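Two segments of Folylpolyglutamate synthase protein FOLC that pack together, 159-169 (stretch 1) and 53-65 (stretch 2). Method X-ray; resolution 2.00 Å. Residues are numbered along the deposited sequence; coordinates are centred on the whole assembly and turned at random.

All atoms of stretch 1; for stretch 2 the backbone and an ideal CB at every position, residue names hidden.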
ATOM      1  N   ALA A 159       6.262  13.457   8.329  1.00 40.94           N
ATOM      2  CA  ALA A 159       5.595  12.414   9.119  1.00 39.75           C
ATOM      3  C   ALA A 159       6.356  12.279  10.476  1.00 40.48           C
ATOM      4  O   ALA A 159       5.734  12.219  11.598  1.00 41.08           O
ATOM      5  CB  ALA A 159       5.596  11.083   8.346  1.00 38.29           C
ATOM      6  N   PHE A 160       7.681  12.182  10.394  1.00 40.07           N
ATOM      7  CA  PHE A 160       8.484  11.957  11.595  1.00 40.84           C
ATOM      8  C   PHE A 160       8.353  13.111  12.584  1.00 40.53           C
ATOM      9  O   PHE A 160       8.324  12.861  13.796  1.00 40.35           O
ATOM     10  CB  PHE A 160       9.989  11.732  11.275  1.00 41.10           C
ATOM     11  CG  PHE A 160      10.282  10.439  10.543  1.00 42.35           C
ATOM     12  CD1 PHE A 160       9.524   9.293  10.803  1.00 43.44           C
ATOM     13  CD2 PHE A 160      11.317  10.354   9.621  1.00 42.07           C
ATOM     14  CE1 PHE A 160       9.753   8.091  10.143  1.00 44.33           C
ATOM     15  CE2 PHE A 160      11.602   9.094   8.972  1.00 39.39           C
ATOM     16  CZ  PHE A 160      10.804   7.979   9.234  1.00 42.75           C
ATOM     17  N   ALA A 161       8.336  14.349  12.074  1.00 41.08           N
ATOM     18  CA  ALA A 161       8.146  15.561  12.944  1.00 40.99           C
ATOM     19  C   ALA A 161       6.751  15.503  13.574  1.00 40.85           C
ATOM     20  O   ALA A 161       6.547  15.770  14.771  1.00 40.58           O
ATOM     21  CB  ALA A 161       8.275  16.824  12.078  1.00 41.18           C
ATOM     22  N   ALA A 162       5.755  15.180  12.757  1.00 38.52           N
ATOM     23  CA  ALA A 162       4.385  15.187  13.251  1.00 37.28           C
ATOM     24  C   ALA A 162       4.248  14.096  14.326  1.00 38.03           C
ATOM     25  O   ALA A 162       3.476  14.255  15.304  1.00 37.89           O
ATOM     26  CB  ALA A 162       3.417  14.891  12.089  1.00 38.27           C
ATOM     27  N   PHE A 163       4.946  12.969  14.170  1.00 37.59           N
ATOM     28  CA  PHE A 163       4.793  11.905  15.166  1.00 39.51           C
ATOM     29  C   PHE A 163       5.365  12.371  16.507  1.00 39.32           C
ATOM     30  O   PHE A 163       4.856  11.985  17.566  1.00 39.68           O
ATOM     31  CB  PHE A 163       5.497  10.590  14.740  1.00 38.83           C
ATOM     32  CG  PHE A 163       4.911   9.969  13.478  1.00 40.79           C
ATOM     33  CD1 PHE A 163       3.611  10.305  13.061  1.00 40.51           C
ATOM     34  CD2 PHE A 163       5.668   9.065  12.714  1.00 40.42           C
ATOM     35  CE1 PHE A 163       3.082   9.707  11.901  1.00 39.18           C
ATOM     36  CE2 PHE A 163       5.151   8.452  11.567  1.00 35.99           C
ATOM     37  CZ  PHE A 163       3.872   8.783  11.150  1.00 37.13           C
ATOM     38  N   ALA A 164       6.460  13.132  16.456  1.00 40.54           N
ATOM     39  CA  ALA A 164       7.059  13.679  17.699  1.00 40.44           C
ATOM     40  C   ALA A 164       6.201  14.836  18.291  1.00 39.87           C
ATOM     41  O   ALA A 164       6.124  14.985  19.515  1.00 39.00           O
ATOM     42  CB  ALA A 164       8.518  14.143  17.430  1.00 39.53           C
ATOM     43  N   ASP A 165       5.605  15.666  17.422  1.00 39.55           N
ATOM     44  CA  ASP A 165       4.662  16.731  17.829  1.00 40.84           C
ATOM     45  C   ASP A 165       3.456  16.200  18.547  1.00 39.93           C
ATOM     46  O   ASP A 165       2.900  16.897  19.393  1.00 39.24           O
ATOM     47  CB  ASP A 165       4.114  17.481  16.584  1.00 41.61           C
ATOM     48  CG  ASP A 165       5.173  18.360  15.905  1.00 49.65           C
ATOM     49  OD1 ASP A 165       6.200  18.710  16.549  1.00 55.81           O
ATOM     50  OD2 ASP A 165       4.973  18.713  14.715  1.00 49.99           O
ATOM     51  N   ALA A 166       3.003  14.979  18.189  1.00 39.60           N
ATOM     52  CA  ALA A 166       1.680  14.504  18.671  1.00 39.16           C
ATOM     53  C   ALA A 166       1.555  14.385  20.199  1.00 38.80           C
ATOM     54  O   ALA A 166       0.581  14.928  20.789  1.00 40.49           O
ATOM     55  CB  ALA A 166       1.265  13.165  17.974  1.00 39.37           C
ATOM     56  N   PRO A 167       2.435  13.598  20.855  1.00 36.79           N
ATOM     57  CA  PRO A 167       3.380  12.629  20.339  1.00 36.24           C
ATOM     58  C   PRO A 167       2.714  11.286  20.258  1.00 36.55           C
ATOM     59  O   PRO A 167       1.656  11.117  20.809  1.00 38.05           O
ATOM     60  CB  PRO A 167       4.459  12.559  21.452  1.00 36.26           C
ATOM     61  CG  PRO A 167       3.724  12.845  22.694  1.00 36.19           C
ATOM     62  CD  PRO A 167       2.500  13.687  22.332  1.00 36.95           C
ATOM     63  N   VAL A 168       3.345  10.315  19.625  1.00 35.53           N
ATOM     64  CA  VAL A 168       2.782   8.978  19.514  1.00 35.96           C
ATOM     65  C   VAL A 168       3.538   8.010  20.455  1.00 36.39           C
ATOM     66  O   VAL A 168       4.609   8.349  20.982  1.00 36.35           O
ATOM     67  CB  VAL A 168       2.861   8.457  18.058  1.00 36.42           C
ATOM     68  CG1 VAL A 168       2.156   9.442  17.070  1.00 34.43           C
ATOM     69  CG2 VAL A 168       4.297   8.241  17.630  1.00 36.59           C
ATOM     70  N   ASP A 169       2.956   6.840  20.713  1.00 36.75           N
ATOM     71  CA  ASP A 169       3.667   5.753  21.438  1.00 38.47           C
ATOM     72  C   ASP A 169       4.443   4.857  20.431  1.00 37.88           C
ATOM     73  O   ASP A 169       5.506   4.304  20.763  1.00 37.86           O
ATOM     74  CB  ASP A 169       2.655   4.845  22.173  1.00 37.60           C
ATOM     75  CG  ASP A 169       1.962   5.543  23.259  1.00 39.90           C
ATOM     76  OD1 ASP A 169       2.641   6.335  23.926  1.00 35.30           O
ATOM     77  OD2 ASP A 169       0.738   5.300  23.456  1.00 37.97           O
ATOM     78  N   UNK A  53      18.798  16.475   7.626  1.00 42.40           N
ATOM     79  CA  UNK A  53      17.563  17.166   8.051  1.00 42.12           C
ATOM     80  C   UNK A  53      17.091  16.663   9.429  1.00 42.71           C
ATOM     81  O   UNK A  53      16.730  17.480  10.315  1.00 43.79           O
ATOM     82  CB  UNK A  53      16.457  16.959   7.014  1.00 42.12           C
ATOM     83  N   UNK A  54      17.050  15.341   9.620  1.00 42.13           N
ATOM     84  CA  UNK A  54      16.676  14.770  10.931  1.00 43.24           C
ATOM     85  C   UNK A  54      17.612  15.315  12.035  1.00 43.22           C
ATOM     86  O   UNK A  54      17.150  15.673  13.103  1.00 42.88           O
ATOM     87  CB  UNK A  54      16.739  13.242  10.887  1.00 43.24           C
ATOM     88  N   UNK A  55      18.930  15.379  11.786  1.00 44.19           N
ATOM     89  CA  UNK A  55      19.816  16.023  12.769  1.00 45.79           C
ATOM     90  C   UNK A  55      19.398  17.449  13.164  1.00 45.79           C
ATOM     91  O   UNK A  55      19.368  17.789  14.349  1.00 46.83           O
ATOM     92  CB  UNK A  55      21.240  16.062  12.210  1.00 45.79           C
ATOM     93  N   UNK A  56      19.155  18.281  12.170  1.00 45.24           N
ATOM     94  CA  UNK A  56      18.696  19.651  12.413  1.00 46.25           C
ATOM     95  C   UNK A  56      17.381  19.686  13.205  1.00 45.99           C
ATOM     96  O   UNK A  56      17.135  20.615  13.970  1.00 44.47           O
ATOM     97  CB  UNK A  56      18.519  20.385  11.082  1.00 46.25           C
ATOM     98  N   UNK A  57      16.516  18.706  12.958  1.00 45.68           N
ATOM     99  CA  UNK A  57      15.165  18.664  13.597  1.00 45.62           C
ATOM    100  C   UNK A  57      15.268  18.162  15.013  1.00 46.40           C
ATOM    101  O   UNK A  57      14.253  18.118  15.722  1.00 48.15           O
ATOM    102  CB  UNK A  57      14.204  17.772  12.809  1.00 45.62           C
ATOM    103  N   UNK A  58      16.447  17.702  15.431  1.00 44.87           N
ATOM    104  CA  UNK A  58      16.544  17.064  16.726  1.00 44.70           C
ATOM    105  C   UNK A  58      16.297  15.548  16.705  1.00 44.82           C
ATOM    106  O   UNK A  58      16.051  14.949  17.765  1.00 45.30           O
ATOM    107  CB  UNK A  58      15.549  17.727  17.681  1.00 44.70           C
ATOM    108  N   UNK A  59      16.388  14.903  15.538  1.00 43.59           N
ATOM    109  CA  UNK A  59      16.201  13.418  15.460  1.00 43.06           C
ATOM    110  C   UNK A  59      14.849  12.936  16.017  1.00 41.74           C
ATOM    111  O   UNK A  59      14.781  11.984  16.799  1.00 42.36           O
ATOM    112  CB  UNK A  59      17.323  12.717  16.228  1.00 43.06           C
ATOM    113  N   UNK A  60      13.747  13.597  15.605  1.00 41.36           N
ATOM    114  CA  UNK A  60      12.427  13.198  16.081  1.00 40.47           C
ATOM    115  C   UNK A  60      12.137  11.712  15.819  1.00 41.07           C
ATOM    116  O   UNK A  60      11.416  11.037  16.594  1.00 43.05           O
ATOM    117  CB  UNK A  60      11.355  14.062  15.414  1.00 40.47           C
ATOM    118  N   UNK A  61      12.712  11.177  14.739  1.00 41.77           N
ATOM    119  CA  UNK A  61      12.391   9.822  14.280  1.00 40.84           C
ATOM    120  C   UNK A  61      13.076   8.822  15.172  1.00 41.48           C
ATOM    121  O   UNK A  61      12.786   7.623  15.095  1.00 43.62           O
ATOM    122  CB  UNK A  61      12.806   9.611  12.823  1.00 40.84           C
ATOM    123  N   UNK A  62      13.892   9.290  16.106  1.00 39.97           N
ATOM    124  CA  UNK A  62      14.444   8.373  17.108  1.00 40.28           C
ATOM    125  C   UNK A  62      13.750   8.483  18.469  1.00 40.38           C
ATOM    126  O   UNK A  62      14.190   7.822  19.429  1.00 39.58           O
ATOM    127  CB  UNK A  62      15.941   8.639  17.279  1.00 40.28           C
ATOM    128  N   UNK A  63      12.650   9.261  18.560  1.00 38.48           N
ATOM    129  CA  UNK A  63      12.041   9.495  19.894  1.00 37.55           C
ATOM    130  C   UNK A  63      10.793   8.600  20.124  1.00 36.44           C
ATOM    131  O   UNK A  63      10.177   8.703  21.187  1.00 38.78           O
ATOM    132  CB  UNK A  63      11.651  10.968  20.036  1.00 37.55           C
ATOM    133  N   UNK A  64      10.540   7.643  19.240  1.00 31.66           N
ATOM    134  CA  UNK A  64       9.509   6.641  19.462  1.00 30.78           C
ATOM    135  C   UNK A  64      10.027   5.457  18.702  1.00 30.30           C
ATOM    136  O   UNK A  64      10.840   5.593  17.789  1.00 31.65           O
ATOM    137  CB  UNK A  64       8.115   7.080  19.008  1.00 30.78           C
ATOM    138  N   UNK A  65       9.577   4.270  19.067  1.00 30.24           N
ATOM    139  CA  UNK A  65       9.930   3.051  18.322  1.00 30.03           C
ATOM    140  C   UNK A  65       9.004   2.914  17.125  1.00 30.87           C
ATOM    141  O   UNK A  65       7.886   3.485  17.175  1.00 30.84           O
ATOM    142  CB  UNK A  65       9.842   1.810  19.213  1.00 30.03           C
TER

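Positions 53, 55 and 56 lie on the helix that opens stretch 2, and their ideal CB atoms have nothing of stretch 1 within 5.5 Å. Stretch 1 therefore sets no preference, and any helix-compatible residue would serve; they are Leu53, Asp55 and Leu56.

At position 54 the CA-to-CB bond runs sideways, and a short side chain would fall short of stretch 1. A long, flexible apolar chain could reach the ring of Phe160. The residue is Met54, present as selenomethionine, with chi1 and chi2 both m. Its SE comes 3.9 Å from CD2 of Phe160, approaching the ring obliquely.

Position 57 points toward stretch 1 but from a distance, so a larger apolar residue could approach without being required. Leu57 occupies it and stays beyond close contact. At position 58, phi is +89°, and a CB would be jammed against the carbonyl O of the preceding residue. The backbone alone calls for glycine, and Gly58 follows the helix in a Schellman motif, its N bonded to Asp55 O at 3.1 Å. Position 59 also has positive phi, at 57°, but is out of reach of stretch 1; polar residues, asparagine or glycine would be reasonable there, and it is Ser59.

Position 60 faces the helix of stretch 1 closely. Its ideal CB is 3.5 Å from Ala164 CB, which is tight, and 3.6 Å from Phe160 O. A compact residue is favoured, such as alanine, serine or proline, the last compatible with the phi of -55°. Pro60 fills the place, its CB 3.7 Å from Ala164 CB, and it begins a short 3-10 segment.

The ideal CB of position 61 lies 3.5 Å from Phe160 CG, so a methylene can rest on the ring while the remainder turns elsewhere; many unbranched side chains would suit. In Gln61, CB sits over the ring face, 3.7 Å from the centroid of the Phe160 ring, a CH-pi contact. The end of the chain leads away, and its NE2 is hydrogen-bonded elsewhere in the structure.

Position 62 is out of reach, leaving the choice open; it is Arg62. Position 63 points toward Ala164, but its ideal CB remains 5.2 Å from Ala164 CB, leaving room for a small or medium residue. Ser63 turns its OG back to Pro60 O, a 2.6 Å hydrogen bond, while that OG also lies 3.9 Å from Ala164 CB.

At position 64 the CB points toward stretch 1, its ideal CB 4.2 Å from both Val168 O and Asp169 O; a side chain turned along the helix would pass Val168, Phe163 and Ala164 and could end at Phe160 O. A long, largely apolar side chain ending in a donor would suit. Tyr64 does this: its OH donates a 2.7 Å hydrogen bond to Phe160 O, an acceptor shared with Ala164 N. Val168 CG2 lies 4.0 Å from Tyr64 CG, and the edge of the Phe163 ring is directed toward the Tyr64 face, with offset.

Position 65 runs sideways past Asp169 O, so several residues could fit. In Pro65, CD packs 3.3 Å from Asp169 O.

Stretch 2 (53-65) LMDLLGSPQRSYP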
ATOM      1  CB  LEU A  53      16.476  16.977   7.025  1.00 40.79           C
ATOM      2  CG  LEU A  53      15.136  17.677   7.397  1.00 43.28           C
ATOM      3  CD1 LEU A  53      15.304  19.201   7.706  1.00 43.39           C
ATOM      4  CD2 LEU A  53      14.061  17.433   6.331  1.00 43.68           C
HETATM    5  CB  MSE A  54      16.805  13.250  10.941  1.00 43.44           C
HETATM    6  CG  MSE A  54      15.703  12.480  10.261  1.00 45.86           C
HETATM    7 SE   MSE A  54      13.893  13.064  10.840  1.00 58.11          SE
HETATM    8  CE  MSE A  54      13.709  13.782   9.109  1.00 27.05           C
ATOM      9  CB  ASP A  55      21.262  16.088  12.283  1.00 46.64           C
ATOM     10  CG  ASP A  55      21.915  14.781  12.344  1.00 52.96           C
ATOM     11  OD1 ASP A  55      21.198  13.777  12.662  1.00 60.32           O
ATOM     12  OD2 ASP A  55      23.135  14.736  12.070  1.00 57.65           O
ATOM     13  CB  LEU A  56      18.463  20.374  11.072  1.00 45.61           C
ATOM     14  CG  LEU A  56      19.728  20.794  10.308  1.00 48.82           C
ATOM     15  CD1 LEU A  56      19.339  21.458   8.981  1.00 52.00           C
ATOM     16  CD2 LEU A  56      20.551  21.760  11.164  1.00 50.65           C
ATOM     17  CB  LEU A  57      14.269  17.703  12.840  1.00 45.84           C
ATOM     18  CG  LEU A  57      13.245  18.274  11.856  1.00 46.96           C
ATOM     19  CD1 LEU A  57      13.339  19.736  11.680  1.00 45.33           C
ATOM     20  CD2 LEU A  57      13.156  17.560  10.532  1.00 47.12           C
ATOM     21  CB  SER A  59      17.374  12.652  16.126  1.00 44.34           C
ATOM     22  OG  SER A  59      18.582  12.935  15.422  1.00 45.59           O
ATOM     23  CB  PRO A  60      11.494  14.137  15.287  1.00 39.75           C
ATOM     24  CG  PRO A  60      12.308  14.448  13.971  1.00 41.38           C
ATOM     25  CD  PRO A  60      13.674  14.666  14.584  1.00 39.93           C
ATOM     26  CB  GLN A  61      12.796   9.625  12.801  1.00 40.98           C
ATOM     27  CG  GLN A  61      14.288   9.186  12.599  1.00 38.38           C
ATOM     28  CD  GLN A  61      15.341  10.291  12.830  1.00 41.43           C
ATOM     29  OE1 GLN A  61      15.015  11.388  13.196  1.00 42.48           O
ATOM     30  NE2 GLN A  61      16.615   9.975  12.586  1.00 36.80           N
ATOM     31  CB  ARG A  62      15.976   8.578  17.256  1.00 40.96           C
ATOM     32  CG  ARG A  62      16.685   8.214  15.912  1.00 44.21           C
ATOM     33  CD  ARG A  62      18.198   8.020  16.014  1.00 57.75           C
ATOM     34  NE  ARG A  62      18.725   7.797  14.657  1.00 65.46           N
ATOM     35  CZ  ARG A  62      18.751   6.611  14.051  1.00 67.86           C
ATOM     36  NH1 ARG A  62      19.217   6.505  12.812  1.00 67.75           N
ATOM     37  NH2 ARG A  62      18.322   5.534  14.700  1.00 67.61           N
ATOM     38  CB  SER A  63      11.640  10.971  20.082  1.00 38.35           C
ATOM     39  OG  SER A  63      10.651  11.387  19.095  1.00 39.83           O
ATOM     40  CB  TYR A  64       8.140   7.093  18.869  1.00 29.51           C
ATOM     41  CG  TYR A  64       8.330   7.902  17.574  1.00 27.52           C
ATOM     42  CD1 TYR A  64       8.573   7.282  16.349  1.00 27.45           C
ATOM     43  CD2 TYR A  64       8.292   9.269  17.615  1.00 26.29           C
ATOM     44  CE1 TYR A  64       8.800   8.027  15.184  1.00 26.84           C
ATOM     45  CE2 TYR A  64       8.492  10.046  16.458  1.00 27.77           C
ATOM     46  CZ  TYR A  64       8.765   9.429  15.282  1.00 27.45           C
ATOM     47  OH  TYR A  64       8.919  10.238  14.207  1.00 29.86           O
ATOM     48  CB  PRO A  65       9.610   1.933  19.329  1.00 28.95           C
ATOM     49  CG  PRO A  65       8.435   2.483  20.069  1.00 28.78           C
ATOM     50  CD  PRO A  65       8.773   3.993  20.270  1.00 28.67           C
TER
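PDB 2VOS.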